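Local structure of serine hydrolase CCSP0084 (Cycloclasticus sp. P1, 4I3F) at residues A[102-107]-A[136-141]; A[120-125]-A[295-300]; A[130-135]-A[145-150]; A[234-239]-A[259-264]. The protein probably hydrolyses ester bonds and the carbon-carbon bonds of meta-cleavage products from aromatic breakdown, acting as a serine hydrolase of the alpha/beta hydrolase fold. All coordinates share one frame; numbering follows the deposited sequence.

From the N terminus, the chain opens interaction 1 at 102-107, interaction 2 at 120-125 and interaction 3 at 130-135. Interaction 1 closes first, at 136-141, so it crosses both of the others; interaction 3 closes next, at 145-150, and interaction 4 spans 234-239 to 259-264. Only at 295-300 does interaction 2 close, with interactions 3 and 4 nested inside its loop. Helix 126-137 serves interactions 1 and 3, tying helix 96-113 to strand 142-148. Interaction 2 joins the neighbouring strand 119-124 to the C-terminal helix, and interaction 4 packs helix 233-237 on helix 257-265, touching interaction 3 through P150 and L262.

Interaction 1 of 4, residues A[102-107]-A[136-141]; sequences IWVQQQ and NRHPER. With NA (sodium ion), chain D.
H138, whose ring lies against V104, is one of four ligands that grip a sodium ion. Its ND1 stands 2.5 Å from the sodium, and E140 OE2 makes the shortest of these bonds, 2.4 Å; water 2 and water 3 are the other two ligands. Histidine nitrogen and carboxylate oxygen both suit a cation, and the bend in the E140 chain (chi2 -70°) brings the carboxylate back to the metal. Water 2 is also held by R141 NH1, at 3.0 Å from its oxygen, so a second-shell arginine helps position a first-shell water. With ND1 committed to the metal, H138 NE2 donates its hydrogen to the oxygen of water 1, 3.0 Å away, and that water in turn donates to Q105 OE1 at 2.7 Å. The polar link between the segments is therefore relayed by water, with sodium and water 1 both in the plane of the imidazole.

V104 supplies the dry part. Its CG1, anti to the backbone N (chi1 169°), abuts the ring edge, 3.7 Å from H138 CD2, while CG2 sits over one face of the R137 guanidinium. The extended R137 chain runs by the valine, with CD 4.1 Å from V104 CG1, and ends in a salt bridge from NH1 to D101. A short branched residue thus serves two flat polar groups. H138 follows directly on the end of helix 126-137, and V104 belongs to helix 96-113, where I108 also touches H138; V104 packs further on H133 and L134.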
# COMPACT_ATOMS: atom_id res chain seq x y z
N ILE A 102 4.14 -12.60 -6.88
CA ILE A 102 5.35 -11.79 -7.05
C ILE A 102 5.55 -10.77 -5.92
O ILE A 102 6.67 -10.60 -5.41
CB ILE A 102 5.35 -11.06 -8.42
CG1 ILE A 102 5.71 -12.03 -9.54
CG2 ILE A 102 6.30 -9.88 -8.41
CD1 ILE A 102 5.43 -11.49 -10.95
N TRP A 103 4.48 -10.08 -5.54
CA TRP A 103 4.55 -9.04 -4.51
C TRP A 103 4.91 -9.62 -3.14
O TRP A 103 5.70 -9.04 -2.39
CB TRP A 103 3.24 -8.26 -4.45
CG TRP A 103 3.00 -7.42 -5.69
CD1 TRP A 103 3.95 -6.85 -6.48
CD2 TRP A 103 1.73 -7.09 -6.29
NE1 TRP A 103 3.36 -6.16 -7.52
CE2 TRP A 103 2.00 -6.30 -7.43
CE3 TRP A 103 0.40 -7.39 -5.97
CZ2 TRP A 103 0.98 -5.80 -8.25
CZ3 TRP A 103 -0.61 -6.89 -6.78
CH2 TRP A 103 -0.31 -6.11 -7.91
N VAL A 104 4.33 -10.78 -2.82
CA VAL A 104 4.65 -11.48 -1.58
C VAL A 104 6.12 -11.89 -1.58
O VAL A 104 6.86 -11.56 -0.64
CB VAL A 104 3.71 -12.69 -1.34
CG1 VAL A 104 4.20 -13.57 -0.19
CG2 VAL A 104 2.28 -12.19 -1.06
N GLN A 105 6.57 -12.59 -2.62
CA GLN A 105 7.96 -13.06 -2.65
C GLN A 105 8.95 -11.90 -2.66
O GLN A 105 10.04 -11.99 -2.08
CB GLN A 105 8.21 -14.01 -3.83
CG GLN A 105 9.55 -14.74 -3.74
CD GLN A 105 9.65 -15.62 -2.49
OE1 GLN A 105 8.75 -16.41 -2.21
NE2 GLN A 105 10.75 -15.49 -1.76
N GLN A 106 8.58 -10.80 -3.31
CA GLN A 106 9.44 -9.61 -3.32
C GLN A 106 9.77 -9.14 -1.90
O GLN A 106 10.92 -8.81 -1.59
CB GLN A 106 8.79 -8.47 -4.10
CG GLN A 106 9.63 -7.18 -4.07
CD GLN A 106 8.90 -5.98 -4.66
OE1 GLN A 106 7.67 -5.97 -4.74
NE2 GLN A 106 9.66 -4.96 -5.06
N GLN A 107 8.77 -9.11 -1.02
CA GLN A 107 9.01 -8.60 0.32
C GLN A 107 9.84 -9.56 1.15
O GLN A 107 10.67 -9.13 1.96
CB GLN A 107 7.69 -8.26 1.04
CG GLN A 107 6.80 -7.28 0.27
CD GLN A 107 7.58 -6.13 -0.35
OE1 GLN A 107 8.44 -5.54 0.28
NE2 GLN A 107 7.29 -5.83 -1.60
N ASN A 136 -0.37 -14.36 6.02
CA ASN A 136 -0.93 -15.69 5.83
C ASN A 136 0.15 -16.68 5.43
O ASN A 136 0.19 -17.81 5.94
CB ASN A 136 -2.01 -15.66 4.75
CG ASN A 136 -2.66 -17.01 4.53
OD1 ASN A 136 -3.08 -17.68 5.48
ND2 ASN A 136 -2.73 -17.43 3.27
N ARG A 137 1.02 -16.27 4.51
CA ARG A 137 1.98 -17.19 3.91
C ARG A 137 3.29 -17.30 4.68
O ARG A 137 3.91 -18.37 4.71
CB ARG A 137 2.27 -16.79 2.46
CG ARG A 137 1.09 -16.98 1.52
CD ARG A 137 1.41 -16.53 0.10
NE ARG A 137 0.19 -16.18 -0.63
CZ ARG A 137 0.16 -15.90 -1.93
NH1 ARG A 137 1.28 -15.94 -2.64
NH2 ARG A 137 -0.99 -15.59 -2.50
N HIS A 138 3.70 -16.20 5.31
CA HIS A 138 4.98 -16.13 6.01
C HIS A 138 4.82 -15.46 7.38
O HIS A 138 5.49 -14.46 7.65
CB HIS A 138 5.96 -15.32 5.18
CG HIS A 138 6.18 -15.86 3.80
ND1 HIS A 138 7.03 -16.92 3.54
CD2 HIS A 138 5.66 -15.50 2.61
CE1 HIS A 138 7.02 -17.18 2.25
NE2 HIS A 138 6.20 -16.34 1.66
N PRO A 139 3.96 -16.02 8.24
CA PRO A 139 3.61 -15.33 9.48
C PRO A 139 4.81 -15.08 10.40
O PRO A 139 4.80 -14.09 11.15
CB PRO A 139 2.62 -16.28 10.16
CG PRO A 139 2.90 -17.63 9.56
CD PRO A 139 3.29 -17.34 8.14
N GLU A 140 5.82 -15.93 10.35
CA GLU A 140 6.96 -15.82 11.25
C GLU A 140 7.86 -14.61 10.96
O GLU A 140 8.74 -14.28 11.76
CB GLU A 140 7.80 -17.11 11.21
CG GLU A 140 8.57 -17.35 9.89
CD GLU A 140 7.68 -17.69 8.68
OE1 GLU A 140 6.48 -17.95 8.84
OE2 GLU A 140 8.21 -17.72 7.56
N ARG A 141 7.65 -13.96 9.82
CA ARG A 141 8.51 -12.86 9.43
C ARG A 141 7.95 -11.52 9.87
O ARG A 141 8.55 -10.47 9.60
CB ARG A 141 8.71 -12.82 7.91
CG ARG A 141 9.34 -14.08 7.32
CD ARG A 141 10.65 -14.46 7.99
NE ARG A 141 11.73 -13.50 7.73
CZ ARG A 141 12.50 -13.51 6.65
NH1 ARG A 141 12.32 -14.41 5.70
NH2 ARG A 141 13.45 -12.59 6.50
NA NA D . 8.09 -18.40 5.31
O HOH W 1 6.19 -16.38 -1.33
O HOH W 2 10.38 -16.71 5.25
O HOH W 3 9.32 -20.44 3.96

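Interaction 2 of 4, residues A[120-125]-A[295-300]; sequences HIVGNS and LFFDGM
The phenyl ring of F297 lies against one face of the imidazole of H120 and can be followed atom by atom. CB is 4.1 Å from H120 CD2. With CG anti to the carbonyl carbon (chi1 -71°), the side chain leaves the helix toward the strand; CG faces H120 CD2 at 4.0 Å, and CD1 lies over the imidazole face toward its rim, 3.6 Å from H120 CG. CE1 is 3.6 Å from H120 CB, which stands over the phenyl face, 3.9 Å from the ring centroid, as a CH-pi contact. On the other flank CE2 touches V122 CG2 at 3.6 Å, and the tip, CZ, reaches the carbonyl oxygen I121 O, also at 3.6 Å; both partners lie at the ring's edge, near its plane.

The rings of H120 and F297 form an offset stack, centroids 4.5 Å apart and planes inclined by 16°. Histidine suits this place because its face can pack on the phenyl while its nitrogens, at the ring edge, reach polar partners: ND1 is hydrogen-bonded to the backbone N of K144, and NE2 to water 4. That water donates to F297 O, joining strand and helix beside the stack. Two residues on, G299 takes positive phi in a Schellman motif that ends the helix.

I121 points the other way, onto helix 126-137, so helices pack on both faces of strand 119-124. Such a sandwich is typical of the alpha/beta hydrolase fold, and the strand leads to S125, whose strained backbone within a GxSxG sequence is consistent with a nucleophile elbow.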
# COMPACT_ATOMS: atom_id res chain seq x y z
N HIS A 120 7.79 -5.08 11.65
CA HIS A 120 6.44 -4.53 11.62
C HIS A 120 6.11 -4.21 10.17
O HIS A 120 7.01 -4.10 9.33
CB HIS A 120 6.33 -3.24 12.44
CG HIS A 120 6.49 -3.42 13.92
ND1 HIS A 120 5.82 -4.38 14.65
CD2 HIS A 120 7.21 -2.71 14.82
CE1 HIS A 120 6.14 -4.27 15.93
NE2 HIS A 120 6.98 -3.26 16.06
N ILE A 121 4.83 -4.04 9.85
CA ILE A 121 4.43 -3.80 8.47
C ILE A 121 3.22 -2.87 8.38
O ILE A 121 2.32 -2.93 9.23
CB ILE A 121 4.22 -5.16 7.72
CG1 ILE A 121 3.87 -4.94 6.24
CG2 ILE A 121 3.19 -6.05 8.45
CD1 ILE A 121 3.98 -6.22 5.40
N VAL A 122 3.24 -1.99 7.38
CA VAL A 122 2.13 -1.08 7.10
C VAL A 122 1.79 -1.25 5.64
O VAL A 122 2.68 -1.27 4.79
CB VAL A 122 2.52 0.39 7.33
CG1 VAL A 122 1.33 1.32 7.04
CG2 VAL A 122 3.01 0.62 8.76
N GLY A 123 0.50 -1.37 5.32
CA GLY A 123 0.10 -1.51 3.93
C GLY A 123 -1.12 -0.71 3.54
O GLY A 123 -2.17 -0.77 4.21
N ASN A 124 -0.99 0.03 2.44
CA ASN A 124 -2.08 0.81 1.87
C ASN A 124 -2.72 0.07 0.71
O ASN A 124 -2.03 -0.33 -0.22
CB ASN A 124 -1.55 2.16 1.36
CG ASN A 124 -2.52 2.89 0.43
OD1 ASN A 124 -3.73 2.62 0.40
ND2 ASN A 124 -2.00 3.85 -0.34
N SER A 125 -4.05 -0.09 0.75
CA SER A 125 -4.79 -0.64 -0.39
C SER A 125 -4.19 -1.93 -0.90
O SER A 125 -4.15 -2.94 -0.20
CB SER A 125 -4.87 0.40 -1.51
OG SER A 125 -5.51 -0.13 -2.66
N LEU A 295 2.22 5.08 17.72
CA LEU A 295 1.82 4.68 19.06
C LEU A 295 1.34 3.23 19.08
O LEU A 295 1.51 2.54 20.08
CB LEU A 295 0.73 5.62 19.60
CG LEU A 295 1.16 7.07 19.77
CD1 LEU A 295 -0.05 7.96 19.97
CD2 LEU A 295 2.15 7.23 20.92
N PHE A 296 0.75 2.76 17.98
CA PHE A 296 0.36 1.36 17.90
C PHE A 296 1.61 0.46 17.95
O PHE A 296 1.68 -0.48 18.74
CB PHE A 296 -0.48 1.08 16.66
CG PHE A 296 -0.85 -0.37 16.49
CD1 PHE A 296 -1.75 -0.98 17.36
CD2 PHE A 296 -0.27 -1.14 15.49
CE1 PHE A 296 -2.08 -2.32 17.21
CE2 PHE A 296 -0.59 -2.48 15.35
CZ PHE A 296 -1.50 -3.07 16.20
N PHE A 297 2.60 0.76 17.12
CA PHE A 297 3.84 -0.02 17.12
C PHE A 297 4.58 0.13 18.45
O PHE A 297 5.28 -0.79 18.90
CB PHE A 297 4.74 0.35 15.94
CG PHE A 297 4.21 -0.11 14.59
CD1 PHE A 297 3.63 -1.36 14.44
CD2 PHE A 297 4.31 0.72 13.48
CE1 PHE A 297 3.15 -1.78 13.19
CE2 PHE A 297 3.84 0.31 12.23
CZ PHE A 297 3.26 -0.94 12.09
N ASP A 298 4.43 1.29 19.10
CA ASP A 298 5.06 1.53 20.39
C ASP A 298 4.47 0.65 21.48
O ASP A 298 5.11 0.41 22.50
CB ASP A 298 4.92 3.00 20.82
CG ASP A 298 5.84 3.95 20.06
OD1 ASP A 298 6.73 3.50 19.30
OD2 ASP A 298 5.69 5.18 20.25
N GLY A 299 3.23 0.21 21.30
CA GLY A 299 2.57 -0.64 22.29
C GLY A 299 1.54 0.11 23.12
O GLY A 299 1.05 -0.42 24.12
N MET A 300 1.22 1.34 22.73
CA MET A 300 0.30 2.14 23.53
C MET A 300 -1.10 1.55 23.58
O MET A 300 -1.86 1.82 24.52
CB MET A 300 0.24 3.58 23.03
CG MET A 300 1.55 4.35 23.08
SD MET A 300 2.13 4.69 24.75
CE MET A 300 0.59 4.77 25.66
O HOH W 4 7.83 -2.16 18.45

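Interaction 3 of 4, residues A[130-135]-A[145-150]; sequences VTLHLL and AVLMGP
Apolar packing of a helix on a sheet strand brings T131, L132 and L135 of helix 126-137 against A145 and L147 of strand 142-148, deep in the core. The forked end of L147 carries most of it. Its CD2 lies 3.7 Å from T131 CG2, the two side chains passing each other in opposite directions, while CD1 meets L132 CD2 at 3.9 Å, where the leucines cross at about a right angle. The two methyls of L147 thus divide between consecutive helix residues, CD2 to T131 and CD1 to L132.

Threonine is suited to its position because its two branches do different work. Its methyl, anti to the backbone N, faces the strand; OG1 (chi1 -63°) turns to a hydrogen bond with G127 O, one turn back along the helix, which satisfies a buried hydroxyl without calling on the sheet.

These elements are the second half of the beta-alpha-beta unit formed by strand 119-124, helix 126-137 and strand 142-148. Accordingly helix and strand run roughly antiparallel, their segment axes at 151° and 9.7 Å apart at closest approach.

Further along, L135 CD1 reaches A145 CB at 4.0 Å, the small methyl accepting the end of a long side chain. V146, between A145 and L147 in the strand, points to the other face of the sheet, where it meets F296 and F297, and M243 of strand 243-248 borders L132, L135 and L147.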
# COMPACT_ATOMS: atom_id res chain seq x y z
N VAL A 130 -1.30 -7.15 -0.07
CA VAL A 130 -0.03 -7.88 -0.04
C VAL A 130 0.35 -8.19 1.40
O VAL A 130 0.83 -9.30 1.70
CB VAL A 130 1.10 -7.09 -0.75
CG1 VAL A 130 2.43 -7.82 -0.62
CG2 VAL A 130 0.76 -6.90 -2.23
N THR A 131 0.13 -7.23 2.30
CA THR A 131 0.39 -7.45 3.73
C THR A 131 -0.40 -8.64 4.25
O THR A 131 0.15 -9.50 4.94
CB THR A 131 0.07 -6.20 4.57
OG1 THR A 131 0.93 -5.12 4.17
CG2 THR A 131 0.27 -6.49 6.05
N LEU A 132 -1.69 -8.69 3.94
CA LEU A 132 -2.53 -9.79 4.41
C LEU A 132 -2.02 -11.14 3.91
O LEU A 132 -1.97 -12.12 4.66
CB LEU A 132 -3.98 -9.58 4.00
CG LEU A 132 -4.72 -8.53 4.84
CD1 LEU A 132 -6.07 -8.24 4.22
CD2 LEU A 132 -4.91 -9.05 6.25
N HIS A 133 -1.64 -11.20 2.63
CA HIS A 133 -1.08 -12.44 2.09
C HIS A 133 0.28 -12.78 2.68
O HIS A 133 0.59 -13.95 2.85
CB HIS A 133 -1.06 -12.39 0.57
CG HIS A 133 -2.42 -12.47 -0.04
ND1 HIS A 133 -2.96 -13.65 -0.51
CD2 HIS A 133 -3.38 -11.53 -0.20
CE1 HIS A 133 -4.18 -13.43 -0.96
NE2 HIS A 133 -4.46 -12.15 -0.78
N LEU A 134 1.07 -11.76 3.03
CA LEU A 134 2.34 -12.00 3.70
C LEU A 134 2.14 -12.61 5.08
O LEU A 134 2.85 -13.55 5.47
CB LEU A 134 3.15 -10.71 3.81
CG LEU A 134 4.00 -10.37 2.58
CD1 LEU A 134 4.40 -8.89 2.61
CD2 LEU A 134 5.23 -11.26 2.51
N LEU A 135 1.17 -12.10 5.84
CA LEU A 135 0.89 -12.64 7.17
C LEU A 135 0.37 -14.06 7.08
O LEU A 135 0.64 -14.89 7.96
CB LEU A 135 -0.13 -11.76 7.91
CG LEU A 135 0.24 -10.28 8.07
CD1 LEU A 135 -0.89 -9.54 8.77
CD2 LEU A 135 1.53 -10.13 8.84
N ALA A 145 1.01 -5.37 12.48
CA ALA A 145 0.59 -4.89 11.16
C ALA A 145 -0.40 -3.73 11.27
O ALA A 145 -1.31 -3.75 12.10
CB ALA A 145 -0.02 -6.02 10.34
N VAL A 146 -0.21 -2.73 10.41
CA VAL A 146 -1.19 -1.66 10.24
C VAL A 146 -1.67 -1.69 8.80
O VAL A 146 -0.86 -1.66 7.87
CB VAL A 146 -0.58 -0.29 10.53
CG1 VAL A 146 -1.55 0.83 10.11
CG2 VAL A 146 -0.25 -0.16 12.01
N LEU A 147 -2.99 -1.77 8.61
CA LEU A 147 -3.56 -1.67 7.27
C LEU A 147 -4.22 -0.30 7.12
O LEU A 147 -4.70 0.28 8.11
CB LEU A 147 -4.59 -2.77 7.02
CG LEU A 147 -4.12 -4.21 7.27
CD1 LEU A 147 -5.24 -5.22 6.96
CD2 LEU A 147 -2.84 -4.53 6.48
N MET A 148 -4.24 0.21 5.89
CA MET A 148 -4.86 1.50 5.60
C MET A 148 -5.67 1.33 4.33
O MET A 148 -5.10 1.22 3.24
CB MET A 148 -3.80 2.59 5.41
CG MET A 148 -4.36 3.99 5.49
SD MET A 148 -3.27 5.21 4.69
CE MET A 148 -3.56 4.84 2.96
N GLY A 149 -6.99 1.30 4.47
CA GLY A 149 -7.88 1.09 3.34
C GLY A 149 -7.48 -0.11 2.50
O GLY A 149 -7.33 0.01 1.28
N PRO A 150 -7.32 -1.27 3.14
CA PRO A 150 -6.77 -2.43 2.44
C PRO A 150 -7.75 -3.13 1.50
O PRO A 150 -8.95 -3.15 1.76
CB PRO A 150 -6.41 -3.38 3.59
CG PRO A 150 -7.46 -3.10 4.62
CD PRO A 150 -7.70 -1.60 4.53

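Interaction 4 of 4, residues A[234-239]-A[259-264]; sequences DELNNI and AYYLID
L236 bridges to Y261 and L262 with its two terminal methyls, and these hydrophobic touches make up the direct contact. CD1 comes 4.1 Å from Y261 CE2, the leucine and tyrosine side chains crossing at about a right angle. CD2 meets L262 CD2 at 4.0 Å. Y261 CG lies opposite its backbone N (chi1 -176°), which swings the ring out along the flank of helix 257-265 toward L236; leucine suits the facing position because its fork can address a ring and another leucine together. The apolar packing continues beyond the two segments, with I266 against L236 and with P150 and L132 against L262.

Of the polar bonds, one is internal to 234-239 and finishes helix 233-237: N238 ND2 donates to D234 O at 2.7 Å, with an angle of 161° at the hydrogen. The acceptor lies close to the plane of the asparagine amide, although the donor is tilted 34° from the plane of the carbonyl. The amide side chain thereby takes up a backbone oxygen in the last turn, where the helix stops. Another links the helices, N237 ND2 binding R265 O at the end of helix 257-265.

The Y261 ring also makes a cation-pi interaction with R265, whose NH1 bonds to Y261 O.

Since methyl and ring carbons alone meet directly, the contact between L236 and its two partners is non-directional and depends on fit of shape and on the exclusion of water from L236 and L262, while the directional tie between the helices is the bond from N237 ND2 to R265 O.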
# COMPACT_ATOMS: atom_id res chain seq x y z
N ASP A 234 -11.13 -18.94 6.93
CA ASP A 234 -10.16 -19.73 7.68
C ASP A 234 -8.79 -19.06 7.68
O ASP A 234 -8.14 -18.95 8.72
CB ASP A 234 -10.07 -21.16 7.14
CG ASP A 234 -11.26 -22.02 7.55
OD1 ASP A 234 -11.99 -21.62 8.48
OD2 ASP A 234 -11.45 -23.10 6.95
N GLU A 235 -8.35 -18.60 6.50
CA GLU A 235 -7.08 -17.89 6.38
C GLU A 235 -7.05 -16.64 7.26
O GLU A 235 -6.09 -16.41 8.00
CB GLU A 235 -6.80 -17.51 4.92
CG GLU A 235 -6.39 -18.71 4.07
CD GLU A 235 -6.30 -18.39 2.59
OE1 GLU A 235 -7.13 -17.60 2.10
OE2 GLU A 235 -5.41 -18.95 1.92
N LEU A 236 -8.10 -15.83 7.17
CA LEU A 236 -8.19 -14.62 7.98
C LEU A 236 -8.25 -14.94 9.47
O LEU A 236 -7.60 -14.26 10.26
CB LEU A 236 -9.40 -13.78 7.57
CG LEU A 236 -9.33 -13.14 6.19
CD1 LEU A 236 -10.70 -12.59 5.79
CD2 LEU A 236 -8.29 -12.03 6.19
N ASN A 237 -9.02 -15.97 9.84
CA ASN A 237 -9.16 -16.36 11.24
C ASN A 237 -7.81 -16.78 11.82
O ASN A 237 -7.59 -16.68 13.04
CB ASN A 237 -10.10 -17.56 11.41
CG ASN A 237 -11.57 -17.25 11.12
OD1 ASN A 237 -12.37 -18.17 10.96
ND2 ASN A 237 -11.92 -15.97 11.04
N ASN A 238 -6.93 -17.27 10.96
CA ASN A 238 -5.64 -17.79 11.40
C ASN A 238 -4.48 -16.80 11.24
O ASN A 238 -3.33 -17.15 11.49
CB ASN A 238 -5.35 -19.13 10.72
CG ASN A 238 -6.15 -20.26 11.33
OD1 ASN A 238 -5.78 -20.79 12.39
ND2 ASN A 238 -7.26 -20.63 10.70
N ILE A 239 -4.79 -15.57 10.85
CA ILE A 239 -3.81 -14.51 10.95
C ILE A 239 -3.81 -14.06 12.40
O ILE A 239 -4.78 -13.45 12.86
CB ILE A 239 -4.15 -13.33 10.01
CG1 ILE A 239 -3.98 -13.74 8.54
CG2 ILE A 239 -3.29 -12.11 10.34
CD1 ILE A 239 -4.39 -12.64 7.55
N ALA A 259 -13.30 -2.80 5.87
CA ALA A 259 -12.59 -2.75 7.14
C ALA A 259 -13.40 -3.52 8.17
O ALA A 259 -12.84 -4.28 8.97
CB ALA A 259 -12.35 -1.31 7.58
N TYR A 260 -14.71 -3.31 8.17
CA TYR A 260 -15.59 -4.02 9.09
C TYR A 260 -15.53 -5.54 8.87
O TYR A 260 -15.59 -6.32 9.82
CB TYR A 260 -17.02 -3.56 8.90
CG TYR A 260 -17.28 -2.10 9.25
CD1 TYR A 260 -18.47 -1.49 8.86
CD2 TYR A 260 -16.37 -1.34 9.97
CE1 TYR A 260 -18.74 -0.17 9.17
CE2 TYR A 260 -16.64 -0.01 10.27
CZ TYR A 260 -17.82 0.56 9.88
OH TYR A 260 -18.09 1.88 10.20
N TYR A 261 -15.46 -5.95 7.60
CA TYR A 261 -15.36 -7.35 7.23
C TYR A 261 -14.09 -7.96 7.80
O TYR A 261 -14.13 -9.06 8.39
CB TYR A 261 -15.31 -7.45 5.70
CG TYR A 261 -15.31 -8.85 5.12
CD1 TYR A 261 -16.49 -9.45 4.72
CD2 TYR A 261 -14.13 -9.56 4.96
CE1 TYR A 261 -16.50 -10.73 4.18
CE2 TYR A 261 -14.12 -10.83 4.43
CZ TYR A 261 -15.30 -11.41 4.04
OH TYR A 261 -15.29 -12.68 3.50
N LEU A 262 -12.98 -7.26 7.62
CA LEU A 262 -11.69 -7.76 8.07
C LEU A 262 -11.64 -7.88 9.59
O LEU A 262 -11.24 -8.93 10.12
CB LEU A 262 -10.54 -6.92 7.52
CG LEU A 262 -10.36 -7.04 6.00
CD1 LEU A 262 -9.41 -5.99 5.45
CD2 LEU A 262 -9.87 -8.43 5.61
N ILE A 263 -12.07 -6.85 10.31
CA ILE A 263 -11.99 -6.95 11.77
C ILE A 263 -12.97 -7.97 12.35
O ILE A 263 -12.77 -8.46 13.46
CB ILE A 263 -12.02 -5.56 12.50
CG1 ILE A 263 -13.39 -4.89 12.41
CG2 ILE A 263 -10.93 -4.64 11.97
CD1 ILE A 263 -14.18 -5.00 13.68
N ASP A 264 -14.01 -8.34 11.59
CA ASP A 264 -14.93 -9.38 12.04
C ASP A 264 -14.28 -10.76 11.97
O ASP A 264 -14.75 -11.71 12.59
CB ASP A 264 -16.21 -9.39 11.19
CG ASP A 264 -17.33 -10.20 11.82
OD1 ASP A 264 -17.64 -9.98 13.01
OD2 ASP A 264 -17.90 -11.07 11.13